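Long-range contacts in import inner membrane translocase subunit TIM21 mitochondrial (Saccharomyces cerevisiae, PDB 2CIU), which helps carry transit-peptide-bearing proteins across the mitochondrial inner membrane as part of the TIM23 complex, and keeps that complex close to the TOM complex: residues N12-M17 and P100-M105; E19-I24 and K113-I118; S26-D31 and K83-H88; V59-L64 and H71-F76. One frame throughout, in Å; residues are numbered along the deposited sequence.

In the fold
A helix on an antiparallel sheet illustrates how a small domain, the intermembrane-space part of Tim21, is held by three contacts between parts far apart in sequence and one hairpin. Contact 1 lays helix 6-20 on strand 101-108, and contact 2, centred about 12 Å away, joins the junction of helices 6-20 and 22-27 to strand 115-116. They meet where M105 O and L117 N, 2.8 Å apart, are probably hydrogen-bonded. Contact 3 fastens the end of helix 22-27 to strand 84-92, about 9 Å from contact 2, centre to centre. Contact 4, the hairpin, is centred about 22 Å from contact 3 yet reaches it, V87 N 2.7 Å from F76 O, probably a hydrogen bond.

Contact 1. Residues N12-M17 and P100-M105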
loop_
_atom_site.group_PDB
_atom_site.type_symbol
_atom_site.label_atom_id
_atom_site.label_comp_id
_atom_site.label_asym_id
_atom_site.label_seq_id
_atom_site.Cartn_x
_atom_site.Cartn_y
_atom_site.Cartn_z
ATOM N N ASN A 12 9.036 1.998 1.961
ATOM C CA ASN A 12 9.654 0.899 2.707
ATOM C C ASN A 12 8.813 0.498 3.911
ATOM O O ASN A 12 8.612 -0.681 4.202
ATOM C CB ASN A 12 11.059 1.290 3.181
ATOM C CG ASN A 12 12.073 1.329 2.048
ATOM O OD1 ASN A 12 11.828 0.816 0.949
ATOM N ND2 ASN A 12 13.229 1.931 2.317
ATOM N N ARG A 13 8.311 1.499 4.615
ATOM C CA ARG A 13 7.498 1.274 5.783
ATOM C C ARG A 13 6.181 0.581 5.417
ATOM O O ARG A 13 5.758 -0.384 6.059
ATOM C CB ARG A 13 7.241 2.631 6.433
ATOM C CG ARG A 13 6.340 2.636 7.619
ATOM C CD ARG A 13 6.274 4.075 8.077
ATOM N NE ARG A 13 5.253 4.301 9.078
ATOM C CZ ARG A 13 4.814 5.510 9.399
ATOM N NH1 ARG A 13 5.318 6.577 8.787
ATOM N NH2 ARG A 13 3.874 5.646 10.320
ATOM N N ALA A 14 5.542 1.076 4.361
ATOM C CA ALA A 14 4.274 0.528 3.921
ATOM C C ALA A 14 4.363 -0.885 3.352
ATOM O O ALA A 14 3.576 -1.749 3.715
ATOM C CB ALA A 14 3.642 1.470 2.896
ATOM N N VAL A 15 5.327 -1.120 2.469
ATOM C CA VAL A 15 5.447 -2.436 1.866
ATOM C C VAL A 15 5.835 -3.465 2.926
ATOM O O VAL A 15 5.443 -4.632 2.843
ATOM C CB VAL A 15 6.462 -2.424 0.690
ATOM C CG1 VAL A 15 7.895 -2.305 1.213
ATOM C CG2 VAL A 15 6.280 -3.666 -0.156
ATOM N N SER A 16 6.578 -3.031 3.937
ATOM C CA SER A 16 6.964 -3.954 4.994
ATOM C C SER A 16 5.745 -4.402 5.786
ATOM O O SER A 16 5.637 -5.567 6.167
ATOM C CB SER A 16 8.003 -3.310 5.907
ATOM O OG SER A 16 9.208 -3.108 5.190
ATOM N N MET A 17 4.809 -3.485 6.024
ATOM C CA MET A 17 3.587 -3.822 6.745
ATOM C C MET A 17 2.748 -4.826 5.964
ATOM O O MET A 17 2.183 -5.761 6.524
ATOM C CB MET A 17 2.731 -2.581 6.959
ATOM C CG MET A 17 3.305 -1.543 7.871
ATOM S SD MET A 17 2.201 -0.117 7.821
ATOM C CE MET A 17 0.706 -0.886 8.300
ATOM N N PRO A 100 5.593 10.294 9.326
ATOM C CA PRO A 100 4.216 10.759 9.167
ATOM C C PRO A 100 3.188 9.738 9.601
ATOM O O PRO A 100 3.457 8.536 9.655
ATOM C CB PRO A 100 4.131 11.077 7.676
ATOM C CG PRO A 100 5.073 10.080 7.074
ATOM C CD PRO A 100 6.255 10.160 8.018
ATOM N N ASP A 101 1.996 10.224 9.914
ATOM C CA ASP A 101 0.919 9.342 10.319
ATOM C C ASP A 101 0.297 8.662 9.109
ATOM O O ASP A 101 0.143 9.275 8.055
ATOM C CB ASP A 101 -0.180 10.126 11.042
ATOM C CG ASP A 101 0.295 10.735 12.341
ATOM O OD1 ASP A 101 0.919 10.009 13.139
ATOM O OD2 ASP A 101 0.023 11.934 12.570
ATOM N N PHE A 102 -0.033 7.383 9.247
ATOM C CA PHE A 102 -0.704 6.676 8.168
ATOM C C PHE A 102 -2.183 6.918 8.468
ATOM O O PHE A 102 -2.676 6.560 9.539
ATOM C CB PHE A 102 -0.396 5.178 8.200
ATOM C CG PHE A 102 0.860 4.792 7.452
ATOM C CD1 PHE A 102 1.801 5.752 7.091
ATOM C CD2 PHE A 102 1.102 3.464 7.127
ATOM C CE1 PHE A 102 2.968 5.390 6.416
ATOM C CE2 PHE A 102 2.269 3.091 6.453
ATOM C CZ PHE A 102 3.198 4.053 6.097
ATOM N N ILE A 103 -2.870 7.549 7.523
ATOM C CA ILE A 103 -4.281 7.884 7.663
ATOM C C ILE A 103 -5.222 6.803 7.133
ATOM O O ILE A 103 -6.277 6.537 7.715
ATOM C CB ILE A 103 -4.582 9.201 6.904
ATOM C CG1 ILE A 103 -3.764 10.345 7.499
ATOM C CG2 ILE A 103 -6.079 9.511 6.955
ATOM C CD1 ILE A 103 -3.896 11.644 6.733
ATOM N N ASN A 104 -4.831 6.172 6.037
ATOM C CA ASN A 104 -5.666 5.166 5.404
ATOM C C ASN A 104 -4.735 4.262 4.610
ATOM O O ASN A 104 -3.809 4.742 3.982
ATOM C CB ASN A 104 -6.647 5.875 4.448
ATOM C CG ASN A 104 -7.580 4.921 3.721
ATOM O OD1 ASN A 104 -8.052 5.220 2.615
ATOM N ND2 ASN A 104 -7.862 3.780 4.334
ATOM N N MET A 105 -4.963 2.958 4.665
ATOM C CA MET A 105 -4.139 2.045 3.892
ATOM C C MET A 105 -4.922 0.778 3.596
ATOM O O MET A 105 -5.440 0.126 4.503
ATOM C CB MET A 105 -2.846 1.720 4.640
ATOM C CG MET A 105 -1.918 0.837 3.824
ATOM S SD MET A 105 -0.402 0.437 4.739
ATOM C CE MET A 105 0.643 0.066 3.391
#
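R13 grips the carbonyl oxygen of P100 end-on with both terminal guanidinium nitrogens, NH1 to O at 2.8 Å and NH2 to O at 3.0 Å. The oxygen lies near the guanidinium plane. NH1 takes an in-plane lone pair while NH2 comes in nearly along the C=O axis, and both bonds are bent, with N-H...O angles of 145° and 137°, consistent with two donors converging on one oxygen. The same flat group is stacked on F102, planes 20° apart, its CZ 4.0 Å from the ring centroid in a cation-pi contact. The arginine chain passes the ring stretched out as far as NE, and CD and NE pack near F102 CZ. An alanine here would probably leave the P100 carbonyl without either donor and the F102 face without its cation. Helix 6-20 lies on the curled antiparallel sheet, consistent with the NTF2 clan to which the family is assigned, beside a classic beta bulge where I103 and N104 both face E90. Further along the helix M17 SD approaches F102 CE2 to 3.5 Å, an oblique Met-aromatic contact. A14 presents its CA to the edge of the F102 ring, while its CB presses on M105 CE at only 3.3 Å, tighter than usual for two carbons. M17 CE touches M105 SD at 4.0 Å, and L89 and F76 pack on A14 from neighbouring strands.

Contact 2. Residues E19-I24 and K113-I118; sequences EKNKDI and KRYYLI
N21 and L117, with CA atoms 8.5 Å apart, face each other at one end of this contact, and I24 and Y115, at 7.7 Å, at the other, so the break between two helices lies alongside strand 115-116 and the corner at L117. The one hydrogen bond across runs from Y115 OH to D23 OD2, 2.7 Å long, using the anti lone pair of the carboxylate. The two side chains cross at about a right angle, carboxylate and ring planes 55° apart, and D23 CB also packs on Y115 CE1. Tyrosine CB already points at the helix, and CG stands anti to the backbone N (chi1 -167°). I24 CD1 lies obliquely against the inner part of that ring, 3.5 Å from Y115 CD2, while I24 CG1 brushes L117 CD2. The same leucine methyl sits 3.2 Å from N21 ND2, amide and leucine passing alongside in opposite senses. N21 OD1 is turned back to its own chain and accepts from I24 N at 2.8 Å, with an N-H...O angle of 157°, which fixes the amide that L117 touches. V18 of the preceding helix and V107 of the adjacent strand also pack on I24. The asparagine is the N-cap of helix 22-27, and L117 and I118, both facing M105, form a classic beta bulge: a capped helix start is set against short strand 115-116 and the bulge that follows it.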
loop_
_atom_site.group_PDB
_atom_site.type_symbol
_atom_site.label_atom_id
_atom_site.label_comp_id
_atom_site.label_asym_id
_atom_site.label_seq_id
_atom_site.Cartn_x
_atom_site.Cartn_y
_atom_site.Cartn_z
ATOM N N GLU A 19 3.740 -6.954 3.558
ATOM C CA GLU A 19 4.448 -8.222 3.451
ATOM C C GLU A 19 4.362 -9.081 4.703
ATOM O O GLU A 19 4.325 -10.310 4.617
ATOM C CB GLU A 19 5.913 -7.949 3.115
ATOM C CG GLU A 19 6.789 -9.178 3.042
ATOM C CD GLU A 19 8.232 -8.811 2.831
ATOM O OE1 GLU A 19 8.777 -8.060 3.668
ATOM O OE2 GLU A 19 8.820 -9.269 1.830
ATOM N N LYS A 20 4.325 -8.440 5.866
ATOM C CA LYS A 20 4.266 -9.176 7.128
ATOM C C LYS A 20 2.852 -9.513 7.577
ATOM O O LYS A 20 2.659 -10.222 8.564
ATOM C CB LYS A 20 4.976 -8.386 8.233
ATOM N N ASN A 21 1.851 -9.023 6.851
ATOM C CA ASN A 21 0.473 -9.283 7.237
ATOM C C ASN A 21 -0.008 -10.653 6.775
ATOM O O ASN A 21 -0.133 -10.902 5.576
ATOM C CB ASN A 21 -0.442 -8.191 6.675
ATOM C CG ASN A 21 -1.868 -8.348 7.129
ATOM O OD1 ASN A 21 -2.585 -9.235 6.672
ATOM N ND2 ASN A 21 -2.291 -7.488 8.052
ATOM N N LYS A 22 -0.285 -11.534 7.733
ATOM C CA LYS A 22 -0.747 -12.885 7.426
ATOM C C LYS A 22 -1.956 -12.948 6.497
ATOM O O LYS A 22 -1.985 -13.750 5.559
ATOM C CB LYS A 22 -1.069 -13.641 8.721
ATOM N N ASP A 23 -2.959 -12.116 6.757
ATOM C CA ASP A 23 -4.154 -12.114 5.916
ATOM C C ASP A 23 -3.838 -11.722 4.480
ATOM O O ASP A 23 -4.363 -12.326 3.548
ATOM C CB ASP A 23 -5.216 -11.161 6.473
ATOM C CG ASP A 23 -5.925 -11.721 7.696
ATOM O OD1 ASP A 23 -6.172 -12.944 7.738
ATOM O OD2 ASP A 23 -6.256 -10.935 8.606
ATOM N N ILE A 24 -2.991 -10.713 4.305
ATOM C CA ILE A 24 -2.626 -10.264 2.963
ATOM C C ILE A 24 -1.840 -11.353 2.237
ATOM O O ILE A 24 -2.063 -11.607 1.047
ATOM C CB ILE A 24 -1.774 -8.974 2.993
ATOM C CG1 ILE A 24 -2.577 -7.823 3.611
ATOM C CG2 ILE A 24 -1.344 -8.610 1.574
ATOM C CD1 ILE A 24 -3.844 -7.509 2.860
ATOM N N LYS A 113 -12.065 -9.221 -1.244
ATOM C CA LYS A 113 -12.628 -8.009 -0.681
ATOM C C LYS A 113 -11.487 -7.075 -0.325
ATOM O O LYS A 113 -10.430 -7.524 0.135
ATOM C CB LYS A 113 -13.434 -8.333 0.580
ATOM C CG LYS A 113 -14.095 -7.119 1.212
ATOM C CD LYS A 113 -15.051 -7.538 2.313
ATOM C CE LYS A 113 -15.824 -6.337 2.841
ATOM N NZ LYS A 113 -16.807 -6.735 3.888
ATOM N N ARG A 114 -11.690 -5.777 -0.550
ATOM C CA ARG A 114 -10.674 -4.792 -0.216
ATOM C C ARG A 114 -10.303 -4.979 1.248
ATOM O O ARG A 114 -11.179 -5.052 2.115
ATOM C CB ARG A 114 -11.214 -3.378 -0.450
ATOM C CG ARG A 114 -10.337 -2.285 0.090
ATOM C CD ARG A 114 -10.804 -0.947 -0.456
ATOM N NE ARG A 114 -10.601 -0.864 -1.901
ATOM C CZ ARG A 114 -11.008 0.159 -2.648
ATOM N NH1 ARG A 114 -11.654 1.173 -2.077
ATOM N NH2 ARG A 114 -10.742 0.182 -3.943
ATOM N N TYR A 115 -9.003 -5.046 1.525
ATOM C CA TYR A 115 -8.516 -5.262 2.876
ATOM C C TYR A 115 -7.855 -4.030 3.475
ATOM O O TYR A 115 -6.852 -3.541 2.961
ATOM C CB TYR A 115 -7.517 -6.425 2.869
ATOM C CG TYR A 115 -7.168 -6.939 4.235
ATOM C CD1 TYR A 115 -7.760 -8.099 4.731
ATOM C CD2 TYR A 115 -6.262 -6.258 5.044
ATOM C CE1 TYR A 115 -7.457 -8.565 6.006
ATOM C CE2 TYR A 115 -5.950 -6.719 6.317
ATOM C CZ TYR A 115 -6.551 -7.868 6.790
ATOM O OH TYR A 115 -6.241 -8.310 8.054
ATOM N N TYR A 116 -8.414 -3.525 4.569
ATOM C CA TYR A 116 -7.836 -2.352 5.211
ATOM C C TYR A 116 -6.811 -2.690 6.284
ATOM O O TYR A 116 -7.115 -3.379 7.257
ATOM C CB TYR A 116 -8.941 -1.488 5.837
ATOM C CG TYR A 116 -9.673 -0.630 4.833
ATOM C CD1 TYR A 116 -9.307 0.701 4.640
ATOM C CD2 TYR A 116 -10.693 -1.159 4.041
ATOM C CE1 TYR A 116 -9.937 1.489 3.677
ATOM C CE2 TYR A 116 -11.334 -0.377 3.073
ATOM C CZ TYR A 116 -10.944 0.943 2.899
ATOM O OH TYR A 116 -11.537 1.711 1.923
ATOM N N LEU A 117 -5.589 -2.219 6.088
ATOM C CA LEU A 117 -4.534 -2.405 7.072
ATOM C C LEU A 117 -4.684 -1.283 8.087
ATOM O O LEU A 117 -4.442 -1.461 9.276
ATOM C CB LEU A 117 -3.153 -2.330 6.420
ATOM C CG LEU A 117 -2.747 -3.549 5.587
ATOM C CD1 LEU A 117 -1.406 -3.283 4.905
ATOM C CD2 LEU A 117 -2.662 -4.774 6.484
ATOM N N ILE A 118 -5.084 -0.113 7.602
ATOM C CA ILE A 118 -5.282 1.032 8.472
ATOM C C ILE A 118 -6.601 1.668 8.084
ATOM O O ILE A 118 -6.750 2.180 6.975
ATOM C CB ILE A 118 -4.131 2.049 8.327
ATOM C CG1 ILE A 118 -2.831 1.391 8.806
ATOM C CG2 ILE A 118 -4.434 3.316 9.128
ATOM C CD1 ILE A 118 -1.603 2.236 8.668
#

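Contact 3. Residues S26-D31 and K83-H88; sequences SLLQCD and KIALVH
L28 and K83 bring the end of helix 22-27 to the start of strand 84-92, their CA atoms 5.2 Å apart. The apolar contacts centre on one methyl: L28 CD2 rests 3.7 Å from A85 CB and 4.0 Å from K83 CB. A chi1 of -73° puts the leucine CG beside the backbone N, and its branch CD2 meets the strand; V107 of the next strand lies on A85 as well. Contacts between polar and aliphatic atoms follow. The carbonyl oxygen of L28 sits 3.7 Å from K83 CG, and Q29 NE2 is 4.2 Å from K83 CD where the two side chains cross. The lysine chain folds twice on its way out, chi2 and chi3 both -71°, and its NZ leaves the contact to bond P110 O. Backbone bonding is indirect: no hydrogen bond joins the segments themselves, but the hydroxyl of S80 bonds both L28 O and K83 N. The helix ends in a Schellman motif, with Q29 at positive phi and its N bonded to S26 O at 3.0 Å. Between the two segments the contact is one of van der Waals packing, supplemented by the S80 hydroxyl, the lysine serving here through its methylenes while its ammonium end is hydrogen-bonded to the P110 carbonyl.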
loop_
_atom_site.group_PDB
_atom_site.type_symbol
_atom_site.label_atom_id
_atom_site.label_comp_id
_atom_site.label_asym_id
_atom_site.label_seq_id
_atom_site.Cartn_x
_atom_site.Cartn_y
_atom_site.Cartn_z
ATOM N N SER A 26 -2.161 -14.408 2.606
ATOM C CA SER A 26 -3.130 -15.425 2.236
ATOM C C SER A 26 -3.893 -14.992 0.987
ATOM O O SER A 26 -4.150 -15.806 0.103
ATOM C CB SER A 26 -4.108 -15.668 3.390
ATOM O OG SER A 26 -5.038 -16.683 3.060
ATOM N N LEU A 27 -4.259 -13.711 0.917
ATOM C CA LEU A 27 -4.973 -13.203 -0.248
ATOM C C LEU A 27 -4.098 -13.291 -1.494
ATOM O O LEU A 27 -4.593 -13.489 -2.602
ATOM C CB LEU A 27 -5.408 -11.743 -0.027
ATOM C CG LEU A 27 -6.406 -11.483 1.109
ATOM C CD1 LEU A 27 -6.715 -9.982 1.180
ATOM C CD2 LEU A 27 -7.673 -12.281 0.879
ATOM N N LEU A 28 -2.788 -13.149 -1.310
ATOM C CA LEU A 28 -1.850 -13.219 -2.424
ATOM C C LEU A 28 -1.504 -14.669 -2.754
ATOM O O LEU A 28 -0.789 -14.931 -3.715
ATOM C CB LEU A 28 -0.568 -12.460 -2.087
ATOM C CG LEU A 28 -0.646 -10.930 -2.076
ATOM C CD1 LEU A 28 0.627 -10.366 -1.459
ATOM C CD2 LEU A 28 -0.841 -10.416 -3.496
ATOM N N GLN A 29 -2.032 -15.587 -1.953
ATOM C CA GLN A 29 -1.797 -17.011 -2.142
ATOM C C GLN A 29 -0.301 -17.306 -2.155
ATOM O O GLN A 29 0.202 -18.019 -3.030
ATOM C CB GLN A 29 -2.456 -17.482 -3.439
ATOM C CG GLN A 29 -3.980 -17.394 -3.388
ATOM C CD GLN A 29 -4.642 -17.828 -4.675
ATOM O OE1 GLN A 29 -4.198 -18.777 -5.326
ATOM N NE2 GLN A 29 -5.728 -17.147 -5.045
ATOM N N CYS A 30 0.399 -16.748 -1.172
ATOM C CA CYS A 30 1.842 -16.953 -1.043
ATOM C C CYS A 30 2.174 -18.417 -0.823
ATOM O O CYS A 30 1.441 -19.130 -0.147
ATOM C CB CYS A 30 2.397 -16.168 0.140
ATOM S SG CYS A 30 2.400 -14.377 -0.099
ATOM N N ASP A 31 3.290 -18.837 -1.407
ATOM C CA ASP A 31 3.790 -20.198 -1.272
ATOM C C ASP A 31 4.597 -20.158 0.029
ATOM O O ASP A 31 5.819 -20.061 0.003
ATOM C CB ASP A 31 4.704 -20.517 -2.460
ATOM C CG ASP A 31 5.173 -21.958 -2.476
ATOM O OD1 ASP A 31 4.832 -22.712 -1.544
ATOM O OD2 ASP A 31 5.888 -22.329 -3.429
ATOM N N LYS A 83 -0.532 -13.828 -7.607
ATOM C CA LYS A 83 -1.389 -12.640 -7.600
ATOM C C LYS A 83 -0.640 -11.319 -7.511
ATOM O O LYS A 83 0.509 -11.258 -7.078
ATOM C CB LYS A 83 -2.337 -12.718 -6.400
ATOM C CG LYS A 83 -3.181 -13.977 -6.313
ATOM C CD LYS A 83 -4.260 -14.031 -7.383
ATOM C CE LYS A 83 -5.359 -13.023 -7.122
ATOM N NZ LYS A 83 -6.505 -13.220 -8.059
ATOM N N ILE A 84 -1.309 -10.244 -7.924
ATOM C CA ILE A 84 -0.731 -8.917 -7.817
ATOM C C ILE A 84 -1.725 -8.069 -7.030
ATOM O O ILE A 84 -2.913 -8.021 -7.365
ATOM C CB ILE A 84 -0.494 -8.270 -9.190
ATOM C CG1 ILE A 84 0.608 -9.026 -9.933
ATOM C CG2 ILE A 84 -0.099 -6.809 -9.018
ATOM C CD1 ILE A 84 0.916 -8.471 -11.314
ATOM N N ALA A 85 -1.247 -7.426 -5.971
ATOM C CA ALA A 85 -2.108 -6.574 -5.162
ATOM C C ALA A 85 -1.782 -5.119 -5.454
ATOM O O ALA A 85 -0.657 -4.787 -5.816
ATOM C CB ALA A 85 -1.885 -6.857 -3.668
ATOM N N LEU A 86 -2.793 -4.260 -5.337
ATOM C CA LEU A 86 -2.595 -2.829 -5.480
ATOM C C LEU A 86 -2.742 -2.306 -4.059
ATOM O O LEU A 86 -3.719 -2.611 -3.388
ATOM C CB LEU A 86 -3.669 -2.203 -6.381
ATOM C CG LEU A 86 -3.664 -0.667 -6.436
ATOM C CD1 LEU A 86 -2.310 -0.127 -6.866
ATOM C CD2 LEU A 86 -4.722 -0.227 -7.419
ATOM N N VAL A 87 -1.763 -1.541 -3.594
ATOM C CA VAL A 87 -1.785 -0.990 -2.243
ATOM C C VAL A 87 -1.972 0.511 -2.348
ATOM O O VAL A 87 -1.310 1.169 -3.148
ATOM C CB VAL A 87 -0.448 -1.267 -1.499
ATOM C CG1 VAL A 87 -0.498 -0.720 -0.081
ATOM C CG2 VAL A 87 -0.171 -2.769 -1.479
ATOM N N HIS A 88 -2.899 1.042 -1.555
ATOM C CA HIS A 88 -3.160 2.475 -1.538
ATOM C C HIS A 88 -2.836 2.976 -0.137
ATOM O O HIS A 88 -3.275 2.390 0.848
ATOM C CB HIS A 88 -4.640 2.749 -1.829
ATOM C CG HIS A 88 -5.048 4.160 -1.543
ATOM N ND1 HIS A 88 -4.916 5.176 -2.464
ATOM C CD2 HIS A 88 -5.523 4.735 -0.413
ATOM C CE1 HIS A 88 -5.289 6.318 -1.913
ATOM N NE2 HIS A 88 -5.662 6.077 -0.670
#

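Contact 4. Residues V59-L64 and H71-F76; sequences VSTKKL and HHYMRF
H72 CG stands anti to the carbonyl carbon (chi1 -67°) and S60 OG between its backbone N and carbonyl carbon (chi1 65°), both side chains lying on one face of the sheet. The result is a nearly straight bond from H72 ND1 to S60 OG, 3.3 Å long with an angle of 170°, the hydroxyl lying in the imidazole plane. The bond is long, and the stronger partner of the hydroxyl is D7 of helix 6-20. K62 runs alongside H72 in the same sense and lays its CG over one face of the ring, 4.2 Å from the centroid, in a CH-pi contact. An alanine in place of H72 would probably cost S60 its cross-strand donor and leave the K62 chain without a ring to lie on. On the other face of the sheet Y73 takes neighbours from two residues: its CB meets T61 CG2 at 3.7 Å, and its CE2 meets K63 CB at 3.8 Å. H71, on the same face, bonds E90 and D65 through its two ring nitrogens. The backbones are joined by paired bonds, T61 N to Y73 O at 2.8 Å with Y73 N to T61 O at 2.9 Å, then K63 N to H71 O at 3.0 Å with the return bond from H71 N to K63 O. Toward V59 the strands part, and two waters bridge its N and O to the O and N of R75. This is an antiparallel beta hairpin, strands 60-64 and 70-79, in which hydrogen-bonded and non-hydrogen-bonded pairs alternate.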
loop_
_atom_site.group_PDB
_atom_site.type_symbol
_atom_site.label_atom_id
_atom_site.label_comp_id
_atom_site.label_asym_id
_atom_site.label_seq_id
_atom_site.Cartn_x
_atom_site.Cartn_y
_atom_site.Cartn_z
ATOM N N VAL A 59 6.448 6.903 -5.962
ATOM C CA VAL A 59 6.328 8.313 -5.592
ATOM C C VAL A 59 4.985 8.560 -4.917
ATOM O O VAL A 59 4.080 7.738 -5.004
ATOM C CB VAL A 59 6.352 9.242 -6.841
ATOM C CG1 VAL A 59 7.653 9.062 -7.628
ATOM C CG2 VAL A 59 5.142 8.951 -7.715
ATOM N N SER A 60 4.863 9.702 -4.249
ATOM C CA SER A 60 3.590 10.064 -3.640
ATOM C C SER A 60 3.156 11.349 -4.317
ATOM O O SER A 60 3.963 12.036 -4.940
ATOM C CB SER A 60 3.716 10.319 -2.133
ATOM O OG SER A 60 4.531 11.440 -1.860
ATOM N N THR A 61 1.867 11.639 -4.228
ATOM C CA THR A 61 1.334 12.882 -4.773
ATOM C C THR A 61 0.772 13.636 -3.570
ATOM O O THR A 61 0.311 13.020 -2.603
ATOM C CB THR A 61 0.222 12.635 -5.819
ATOM O OG1 THR A 61 -0.146 13.894 -6.409
ATOM C CG2 THR A 61 -1.010 12.000 -5.177
ATOM N N LYS A 62 0.822 14.966 -3.614
ATOM C CA LYS A 62 0.337 15.765 -2.493
ATOM C C LYS A 62 -0.990 16.447 -2.785
ATOM O O LYS A 62 -1.238 16.860 -3.911
ATOM C CB LYS A 62 1.353 16.843 -2.140
ATOM C CG LYS A 62 2.746 16.331 -1.847
ATOM C CD LYS A 62 3.701 17.509 -1.768
ATOM C CE LYS A 62 5.158 17.088 -1.777
ATOM N NZ LYS A 62 5.571 16.667 -3.140
ATOM N N LYS A 63 -1.826 16.568 -1.758
ATOM C CA LYS A 63 -3.120 17.233 -1.913
ATOM C C LYS A 63 -3.495 17.895 -0.584
ATOM O O LYS A 63 -3.410 17.274 0.479
ATOM C CB LYS A 63 -4.195 16.223 -2.341
ATOM C CG LYS A 63 -5.498 16.865 -2.833
ATOM C CD LYS A 63 -6.472 15.803 -3.326
ATOM C CE LYS A 63 -7.741 16.413 -3.894
ATOM N NZ LYS A 63 -8.420 17.268 -2.884
ATOM N N LEU A 64 -3.900 19.163 -0.645
ATOM C CA LEU A 64 -4.282 19.904 0.562
ATOM C C LEU A 64 -5.657 19.541 1.103
ATOM O O LEU A 64 -6.579 19.293 0.330
ATOM C CB LEU A 64 -4.294 21.410 0.278
ATOM C CG LEU A 64 -3.043 22.269 0.413
ATOM C CD1 LEU A 64 -3.429 23.724 0.125
ATOM C CD2 LEU A 64 -2.469 22.145 1.816
ATOM N N HIS A 71 -1.696 16.160 2.458
ATOM C CA HIS A 71 -1.797 14.709 2.607
ATOM C C HIS A 71 -1.003 14.101 1.457
ATOM O O HIS A 71 -0.995 14.639 0.349
ATOM C CB HIS A 71 -3.249 14.225 2.508
ATOM C CG HIS A 71 -4.116 14.656 3.647
ATOM N ND1 HIS A 71 -5.106 13.855 4.171
ATOM C CD2 HIS A 71 -4.160 15.816 4.346
ATOM C CE1 HIS A 71 -5.724 14.502 5.144
ATOM N NE2 HIS A 71 -5.170 15.693 5.271
ATOM N N HIS A 72 -0.320 12.991 1.720
ATOM C CA HIS A 72 0.450 12.308 0.688
ATOM C C HIS A 72 -0.268 11.020 0.321
ATOM O O HIS A 72 -0.694 10.265 1.195
ATOM C CB HIS A 72 1.858 11.952 1.193
ATOM C CG HIS A 72 2.729 13.142 1.444
ATOM N ND1 HIS A 72 3.818 13.446 0.655
ATOM C CD2 HIS A 72 2.665 14.109 2.389
ATOM C CE1 HIS A 72 4.387 14.550 1.103
ATOM N NE2 HIS A 72 3.707 14.973 2.154
ATOM N N TYR A 73 -0.411 10.774 -0.975
ATOM C CA TYR A 73 -1.068 9.568 -1.449
ATOM C C TYR A 73 -0.048 8.775 -2.252
ATOM O O TYR A 73 0.680 9.331 -3.068
ATOM C CB TYR A 73 -2.265 9.924 -2.330
ATOM C CG TYR A 73 -3.329 10.685 -1.585
ATOM C CD1 TYR A 73 -4.396 10.028 -0.989
ATOM C CD2 TYR A 73 -3.247 12.070 -1.466
ATOM C CE1 TYR A 73 -5.371 10.733 -0.289
ATOM C CE2 TYR A 73 -4.206 12.786 -0.770
ATOM C CZ TYR A 73 -5.267 12.115 -0.188
ATOM O OH TYR A 73 -6.232 12.833 0.481
ATOM N N MET A 74 0.009 7.475 -2.004
ATOM C CA MET A 74 0.955 6.627 -2.706
ATOM C C MET A 74 0.318 5.300 -3.062
ATOM O O MET A 74 -0.388 4.699 -2.245
ATOM C CB MET A 74 2.185 6.374 -1.833
ATOM C CG MET A 74 3.194 5.417 -2.475
ATOM S SD MET A 74 4.639 5.099 -1.403
ATOM C CE MET A 74 5.623 6.508 -1.786
ATOM N N ARG A 75 0.553 4.856 -4.290
ATOM C CA ARG A 75 0.046 3.570 -4.723
ATOM C C ARG A 75 1.212 2.738 -5.223
ATOM O O ARG A 75 2.114 3.250 -5.877
ATOM C CB ARG A 75 -1.002 3.733 -5.826
ATOM C CG ARG A 75 -2.280 4.276 -5.242
ATOM C CD ARG A 75 -3.427 4.314 -6.200
ATOM N NE ARG A 75 -4.615 4.693 -5.446
ATOM C CZ ARG A 75 -5.815 4.896 -5.972
ATOM N NH1 ARG A 75 -6.008 4.760 -7.277
ATOM N NH2 ARG A 75 -6.821 5.234 -5.179
ATOM N N PHE A 76 1.204 1.456 -4.877
ATOM C CA PHE A 76 2.253 0.559 -5.348
ATOM C C PHE A 76 1.698 -0.855 -5.373
ATOM O O PHE A 76 0.571 -1.094 -4.950
ATOM C CB PHE A 76 3.522 0.660 -4.471
ATOM C CG PHE A 76 3.324 0.260 -3.039
ATOM C CD1 PHE A 76 3.446 -1.075 -2.642
ATOM C CD2 PHE A 76 3.038 1.220 -2.074
ATOM C CE1 PHE A 76 3.288 -1.435 -1.305
ATOM C CE2 PHE A 76 2.879 0.866 -0.739
ATOM C CZ PHE A 76 3.005 -0.463 -0.349
HETATM O O HOH W 1 1.607 6.814 -6.227
HETATM O O HOH W 2 4.290 4.900 -5.854
HETATM O O HOH W 3 -6.291 15.753 1.219
#